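Local coordinates for protein glycosyl hydrolase, family 38 (Enterococcus faecalis, PDB 5KBP) that probably hydrolyses alpha-linked mannose residues of carbohydrates, acting as a family 38 glycoside hydrolase, at residues L521-Q524 with E529-N532; I535-E540 with V650-E655; G543-A548 with N657-E662. All coordinates share one frame; numbering follows the deposited sequence.

Contact 1 (L521-Q524 with E529-N532)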
# COMPACT_ATOMS: atom_id res chain seq x y z
N LEU A 521 -6.26 -13.70 -46.65
CA LEU A 521 -6.08 -12.69 -45.62
C LEU A 521 -7.43 -12.19 -45.13
O LEU A 521 -8.32 -11.89 -45.93
CB LEU A 521 -5.24 -11.53 -46.15
CG LEU A 521 -3.87 -11.90 -46.73
CD1 LEU A 521 -3.15 -10.66 -47.23
CD2 LEU A 521 -3.03 -12.62 -45.69
N LEU A 522 -7.59 -12.10 -43.81
CA LEU A 522 -8.87 -11.71 -43.23
C LEU A 522 -9.22 -10.26 -43.55
O LEU A 522 -10.40 -9.92 -43.63
CB LEU A 522 -8.86 -11.93 -41.72
CG LEU A 522 -8.78 -13.38 -41.23
CD1 LEU A 522 -8.78 -13.42 -39.71
CD2 LEU A 522 -9.94 -14.20 -41.78
N ALA A 523 -8.22 -9.41 -43.73
CA ALA A 523 -8.43 -7.98 -43.88
C ALA A 523 -8.25 -7.55 -45.34
O ALA A 523 -7.38 -8.08 -46.04
CB ALA A 523 -7.49 -7.18 -42.99
N GLN A 524 -9.07 -6.60 -45.77
CA GLN A 524 -8.95 -5.94 -47.07
C GLN A 524 -8.60 -4.48 -46.81
O GLN A 524 -9.50 -3.64 -46.65
CB GLN A 524 -10.25 -6.06 -47.87
CG GLN A 524 -10.63 -7.49 -48.25
CD GLN A 524 -11.18 -8.28 -47.08
OE1 GLN A 524 -11.96 -7.78 -46.28
NE2 GLN A 524 -10.76 -9.54 -46.97
N GLU A 529 -11.59 -3.11 -44.36
CA GLU A 529 -12.58 -4.15 -44.15
C GLU A 529 -11.93 -5.43 -43.65
O GLU A 529 -10.78 -5.74 -43.99
CB GLU A 529 -13.37 -4.44 -45.44
CG GLU A 529 -14.38 -3.36 -45.80
CD GLU A 529 -15.09 -3.63 -47.11
OE1 GLU A 529 -14.40 -3.88 -48.12
OE2 GLU A 529 -16.34 -3.60 -47.13
N MET A 530 -12.68 -6.16 -42.83
CA MET A 530 -12.32 -7.50 -42.39
C MET A 530 -13.54 -8.40 -42.56
O MET A 530 -14.68 -7.94 -42.55
CB MET A 530 -11.87 -7.53 -40.93
CG MET A 530 -10.68 -6.66 -40.60
SD MET A 530 -10.26 -6.73 -38.85
CE MET A 530 -11.78 -6.16 -38.10
N GLU A 531 -13.28 -9.70 -42.69
CA GLU A 531 -14.38 -10.67 -42.71
C GLU A 531 -13.82 -12.07 -42.52
O GLU A 531 -12.70 -12.37 -42.95
CB GLU A 531 -15.19 -10.58 -44.01
CG GLU A 531 -14.48 -11.11 -45.25
CD GLU A 531 -15.30 -10.91 -46.50
OE1 GLU A 531 -15.30 -9.78 -47.04
OE2 GLU A 531 -15.96 -11.88 -46.95
N ASN A 532 -14.61 -12.91 -41.87
CA ASN A 532 -14.34 -14.34 -41.80
C ASN A 532 -15.60 -15.11 -42.20
O ASN A 532 -16.34 -14.66 -43.08
CB ASN A 532 -13.88 -14.75 -40.39
CG ASN A 532 -14.78 -14.21 -39.29
OD1 ASN A 532 -15.92 -13.81 -39.54
ND2 ASN A 532 -14.27 -14.18 -38.07
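The carboxamide of Gln524 lies against the start of the opposite strand, its OE1 3.7 Å from Glu529 CB. The same OE1 comes close to Glu529 O without bonding, since both are acceptors, and Glu531 OE1 stands 4.0 Å away from it. The amide gets there because the Gln524 chain bends at chi2 (74°), folding back along its own strand until NE2 makes a weak hydrogen bond to Leu522 O. Flexible polar residues suit this partly exposed face, where Glu529 also turns its carboxylate to Thr527 in the connecting loop.

Beneath these groups the backbones form a short antiparallel ladder. Gln524 and Glu529 make the hydrogen-bonded pair, with Gln524 N to Glu529 O at 2.6 Å (168° at the hydrogen), and Glu529 N to Gln524 O at 3.1 Å. Further along, Leu522 O takes a hydrogen bond from Glu531 N at 3.0 Å, together with a CA-H...O contact from Met530 and the weak bond from Gln524 NE2.

On the opposite face, Ala523 and Met530 form the non-hydrogen-bonded pair, with Ala523 CB 4.0 Å from Met530 CG. The small methyl allows close approach, while the long thioether continues away from the hairpin into the interior. Just before the strand, Leu522 lays CD2 alongside the Glu531 carbonyl, 3.5 Å from Glu531 O. The result is a two-stranded hairpin whose apolar side rests on Ala602 and Tyr604 of strand 601-613 and on Val650 and Met652 of strand 641-653, while strand 535-539 pairs with strand 529-531 along its other edge.

Contact 2 (I535-E540 with V650-E655)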
# COMPACT_ATOMS: atom_id res chain seq x y z
N ILE A 535 -18.69 -12.93 -39.54
CA ILE A 535 -19.01 -11.51 -39.60
C ILE A 535 -18.25 -10.85 -40.74
O ILE A 535 -17.18 -11.31 -41.14
CB ILE A 535 -18.69 -10.80 -38.26
CG1 ILE A 535 -17.21 -10.98 -37.91
CG2 ILE A 535 -19.58 -11.32 -37.15
CD1 ILE A 535 -16.82 -10.34 -36.59
N GLN A 536 -18.82 -9.77 -41.27
CA GLN A 536 -18.18 -8.93 -42.28
C GLN A 536 -18.11 -7.52 -41.73
O GLN A 536 -19.14 -6.90 -41.46
CB GLN A 536 -18.95 -8.97 -43.60
CG GLN A 536 -18.14 -8.57 -44.82
CD GLN A 536 -18.00 -7.07 -44.98
OE1 GLN A 536 -18.78 -6.30 -44.41
NE2 GLN A 536 -17.01 -6.64 -45.75
N VAL A 537 -16.89 -7.01 -41.55
CA VAL A 537 -16.65 -5.76 -40.83
C VAL A 537 -16.19 -4.69 -41.81
O VAL A 537 -15.25 -4.91 -42.58
CB VAL A 537 -15.62 -5.95 -39.71
CG1 VAL A 537 -15.32 -4.62 -39.03
CG2 VAL A 537 -16.12 -6.97 -38.70
N LYS A 538 -16.86 -3.54 -41.78
CA LYS A 538 -16.44 -2.35 -42.50
C LYS A 538 -16.19 -1.24 -41.49
O LYS A 538 -17.02 -1.00 -40.61
CB LYS A 538 -17.50 -1.91 -43.52
CG LYS A 538 -17.30 -0.50 -44.08
CD LYS A 538 -15.97 -0.35 -44.82
CE LYS A 538 -15.77 1.06 -45.35
NZ LYS A 538 -16.80 1.43 -46.36
N ILE A 539 -15.04 -0.59 -41.61
CA ILE A 539 -14.67 0.54 -40.75
C ILE A 539 -14.83 1.80 -41.58
O ILE A 539 -14.04 2.06 -42.50
CB ILE A 539 -13.25 0.40 -40.20
CG1 ILE A 539 -13.11 -0.92 -39.44
CG2 ILE A 539 -12.92 1.57 -39.29
CD1 ILE A 539 -11.77 -1.09 -38.76
N GLU A 540 -15.84 2.60 -41.26
CA GLU A 540 -16.13 3.82 -42.00
C GLU A 540 -15.11 4.90 -41.65
O GLU A 540 -14.42 4.85 -40.63
CB GLU A 540 -17.54 4.31 -41.69
CG GLU A 540 -18.61 3.23 -41.71
CD GLU A 540 -18.94 2.76 -43.11
OE1 GLU A 540 -18.56 3.45 -44.08
OE2 GLU A 540 -19.59 1.70 -43.25
N VAL A 650 -9.20 -2.75 -33.20
CA VAL A 650 -10.24 -3.71 -33.52
C VAL A 650 -9.58 -4.97 -34.07
O VAL A 650 -8.91 -4.91 -35.11
CB VAL A 650 -11.26 -3.14 -34.52
CG1 VAL A 650 -12.37 -4.14 -34.78
CG2 VAL A 650 -11.82 -1.83 -34.00
N THR A 651 -9.76 -6.09 -33.39
CA THR A 651 -9.08 -7.34 -33.73
C THR A 651 -10.10 -8.42 -34.07
O THR A 651 -11.14 -8.55 -33.41
CB THR A 651 -8.19 -7.81 -32.57
OG1 THR A 651 -7.32 -6.74 -32.17
CG2 THR A 651 -7.35 -9.01 -32.99
N MET A 652 -9.79 -9.19 -35.11
CA MET A 652 -10.60 -10.32 -35.54
C MET A 652 -9.70 -11.50 -35.83
O MET A 652 -8.64 -11.34 -36.46
CB MET A 652 -11.44 -9.98 -36.78
CG MET A 652 -12.01 -11.20 -37.49
SD MET A 652 -12.55 -10.88 -39.18
CE MET A 652 -13.90 -9.76 -38.87
N ILE A 653 -10.11 -12.69 -35.39
CA ILE A 653 -9.40 -13.92 -35.70
C ILE A 653 -10.28 -14.78 -36.61
O ILE A 653 -11.48 -14.54 -36.76
CB ILE A 653 -8.98 -14.69 -34.44
CG1 ILE A 653 -10.20 -15.21 -33.68
CG2 ILE A 653 -8.14 -13.80 -33.54
CD1 ILE A 653 -9.84 -16.01 -32.45
N LYS A 654 -9.67 -15.79 -37.22
CA LYS A 654 -10.35 -16.57 -38.25
C LYS A 654 -11.45 -17.45 -37.66
O LYS A 654 -12.55 -17.53 -38.21
CB LYS A 654 -9.34 -17.42 -39.02
CG LYS A 654 -9.97 -18.42 -39.98
CD LYS A 654 -8.92 -19.30 -40.64
CE LYS A 654 -9.56 -20.35 -41.53
NZ LYS A 654 -8.55 -21.21 -42.20
N GLU A 655 -11.16 -18.12 -36.54
CA GLU A 655 -12.02 -19.18 -36.03
C GLU A 655 -12.95 -18.71 -34.91
O GLU A 655 -13.36 -19.52 -34.07
CB GLU A 655 -11.17 -20.36 -35.55
CG GLU A 655 -10.19 -20.89 -36.59
CD GLU A 655 -10.86 -21.72 -37.67
OE1 GLU A 655 -12.10 -21.85 -37.65
OE2 GLU A 655 -10.13 -22.25 -38.54
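Apolar contact alone joins Ile535 and Val537 to Met652, and it converges on one atom, the methionine methyl. Met652 CE lies 3.6 Å from Val537 CG2 and 3.7 Å from Ile535 CG1, with Ile535 CD1 equally close. Ile535 and Met652 meet tip to tip, whereas Val537 and Met652 lie alongside, pointing contrary ways. In the methionine, CG stands across from the backbone N (chi1 164°), and the chain runs on straight until it bends at chi3 (-66°), which turns CE toward the two branched residues. A long, pliable thioether suits a separation in which the nearest CA atoms, those of Val537 and Met652, are 9.2 Å apart; beta-branched Ile and Val in turn fit an extended strand and offer it broad apolar surfaces.

No hydrogen bond runs directly between the two segments, because the strands belong to different sheets. The polar link between the layers comes from Asn532, whose OD1 accepts from Ile535 N and whose ND2 donates to Ile653 O. Lys538 NZ pairs with Glu540 OE1 at 3.5 Å, a salt bridge between two partly exposed residues at the end of segment 535-540.

This is face-to-face packing of two antiparallel sheets, as in a beta sandwich, and the contact is buried between them. Strand 535-539 runs between strands 529-531 and 545-549 of one layer, and strand 641-653 between strands 601-613 and 659-667 of the other; Met530, Ile547 and Leu659 close in around the methionine and its partners.

Contact 3 (G543-A548 with N657-E662)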
# COMPACT_ATOMS: atom_id res chain seq x y z
N GLY A 543 -15.21 6.18 -38.34
CA GLY A 543 -14.63 5.42 -37.26
C GLY A 543 -15.56 4.40 -36.66
O GLY A 543 -15.11 3.53 -35.91
N SER A 544 -16.85 4.48 -36.98
CA SER A 544 -17.84 3.51 -36.53
C SER A 544 -17.74 2.24 -37.36
O SER A 544 -17.10 2.19 -38.42
CB SER A 544 -19.24 4.10 -36.62
OG SER A 544 -19.52 4.58 -37.93
N LEU A 545 -18.39 1.19 -36.88
CA LEU A 545 -18.34 -0.13 -37.50
C LEU A 545 -19.69 -0.47 -38.11
O LEU A 545 -20.74 -0.20 -37.52
CB LEU A 545 -17.94 -1.20 -36.49
CG LEU A 545 -16.66 -0.96 -35.68
CD1 LEU A 545 -16.36 -2.17 -34.82
CD2 LEU A 545 -15.50 -0.64 -36.60
N THR A 546 -19.65 -1.08 -39.30
CA THR A 546 -20.82 -1.66 -39.94
C THR A 546 -20.57 -3.15 -40.11
O THR A 546 -19.75 -3.55 -40.94
CB THR A 546 -21.11 -0.99 -41.28
OG1 THR A 546 -21.47 0.38 -41.07
CG2 THR A 546 -22.25 -1.71 -42.00
N ILE A 547 -21.26 -3.96 -39.32
CA ILE A 547 -21.03 -5.40 -39.26
C ILE A 547 -22.19 -6.11 -39.94
O ILE A 547 -23.35 -5.69 -39.83
CB ILE A 547 -20.87 -5.89 -37.81
CG1 ILE A 547 -20.04 -4.89 -36.99
CG2 ILE A 547 -20.20 -7.26 -37.78
CD1 ILE A 547 -18.63 -4.72 -37.47
N ALA A 548 -21.88 -7.20 -40.64
CA ALA A 548 -22.88 -8.04 -41.28
C ALA A 548 -22.73 -9.46 -40.76
O ALA A 548 -21.66 -10.07 -40.90
CB ALA A 548 -22.73 -8.02 -42.81
N ASN A 657 -16.25 -15.67 -33.92
CA ASN A 657 -17.12 -14.56 -34.25
C ASN A 657 -16.95 -13.38 -33.29
O ASN A 657 -17.70 -12.41 -33.39
CB ASN A 657 -18.58 -15.01 -34.25
CG ASN A 657 -19.08 -15.41 -32.87
OD1 ASN A 657 -18.31 -15.86 -32.03
ND2 ASN A 657 -20.38 -15.24 -32.64
N GLN A 658 -16.00 -13.47 -32.37
CA GLN A 658 -15.78 -12.40 -31.39
C GLN A 658 -14.94 -11.29 -32.00
O GLN A 658 -13.86 -11.54 -32.54
CB GLN A 658 -15.10 -12.95 -30.14
CG GLN A 658 -15.97 -13.85 -29.29
CD GLN A 658 -15.31 -14.22 -27.98
OE1 GLN A 658 -14.15 -14.64 -27.95
NE2 GLN A 658 -16.04 -14.05 -26.88
N LEU A 659 -15.45 -10.06 -31.91
CA LEU A 659 -14.73 -8.88 -32.38
C LEU A 659 -14.19 -8.15 -31.15
O LEU A 659 -14.97 -7.61 -30.35
CB LEU A 659 -15.65 -7.98 -33.20
CG LEU A 659 -14.98 -6.97 -34.14
CD1 LEU A 659 -14.29 -7.68 -35.29
CD2 LEU A 659 -16.00 -5.96 -34.65
N PHE A 660 -12.87 -8.14 -30.99
CA PHE A 660 -12.24 -7.61 -29.79
C PHE A 660 -11.87 -6.14 -29.98
O PHE A 660 -11.45 -5.73 -31.07
CB PHE A 660 -10.99 -8.42 -29.44
CG PHE A 660 -11.29 -9.82 -28.99
CD1 PHE A 660 -11.43 -10.84 -29.91
CD2 PHE A 660 -11.44 -10.11 -27.64
CE1 PHE A 660 -11.70 -12.14 -29.50
CE2 PHE A 660 -11.71 -11.40 -27.23
CZ PHE A 660 -11.84 -12.41 -28.15
N PHE A 661 -12.02 -5.36 -28.91
CA PHE A 661 -11.69 -3.95 -28.91
C PHE A 661 -10.72 -3.64 -27.78
O PHE A 661 -10.77 -4.27 -26.71
CB PHE A 661 -12.94 -3.07 -28.76
CG PHE A 661 -14.03 -3.40 -29.73
CD1 PHE A 661 -13.85 -3.21 -31.09
CD2 PHE A 661 -15.24 -3.90 -29.29
CE1 PHE A 661 -14.85 -3.51 -31.99
CE2 PHE A 661 -16.25 -4.21 -30.18
CZ PHE A 661 -16.06 -4.01 -31.53
N GLU A 662 -9.84 -2.68 -28.02
CA GLU A 662 -8.87 -2.22 -27.01
C GLU A 662 -8.70 -0.72 -27.19
O GLU A 662 -7.96 -0.27 -28.07
CB GLU A 662 -7.54 -2.96 -27.14
CG GLU A 662 -6.87 -3.25 -25.81
CD GLU A 662 -5.55 -3.99 -25.97
OE1 GLU A 662 -4.50 -3.32 -26.03
OE2 GLU A 662 -5.57 -5.23 -26.04
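Leu545 and Phe661 approach from facing strands to make the tightest part of this contact. One methyl of the leucine, CD1, lies 3.5 Å from Phe661 CE1 and 3.8 Å from Phe661 CZ, approaching the ring obliquely. Beside them, Leu659 extends toward the other strand with its CG opposite the backbone N (chi1 -160°), and its CD2 reaches two side chains at once: Leu545 CD1 at 3.8 Å and, tip to tip, Ile547 CD1 at 4.1 Å. The last of these is a looser touch than the leucine-phenylalanine contact. The branched leucine and isoleucine ends bring methyls to one another, and the ring of Phe661 offers CE1 and CZ to Leu545 CD1; one face of that ring also carries Leu659 O, 3.6 Å above the plane and offset toward the rim. The ring meets Tyr778 as well, with the planes at about 40°.

The outward side is quite different. Thr546 and Phe660 stand between the inward residues, and Glu662 follows Phe661; all three are partly exposed and turned from the interface, as is normal for alternate positions of a beta strand. Thr546 is held by a hydrogen bond between its OG1 and Glu540 OE2, which suits a hydroxyl outside the apolar core.

No hydrogen bond crosses the gap, since the axes of strands 545-548 and 659-662 pass 12.1 Å apart, too far for backbone pairing. They run nearly antiparallel in two separate layers, each with its own strand neighbours. Face-to-face antiparallel sheets with an aliphatic and aromatic filling are the hallmark of a beta sandwich, consistent with the large supersandwich expected of a galactose-mutarotase-like C-terminal domain.

Overall arrangement
From the N terminus, contact 1 comes first and closes a tight hairpin across four residues, so it is complete before the others begin. The chain then turns through strands 535-539 and 545-549, extending the same sheet by successive antiparallel neighbours. Their partners arrive more than a hundred residues later, after strands 555-566, 591-597 and 601-613, so contacts 2 and 3 close long loops. These two cross rather than nest, because the hairpin 535-548 lies over the hairpin 650-662 and each arm meets its own counterpart. Contact 1 forms the edge hairpin of the first sheet; contacts 2 and 3 pack that sheet on the second. Met530 of contact 1 also touches Leu659 of contact 3.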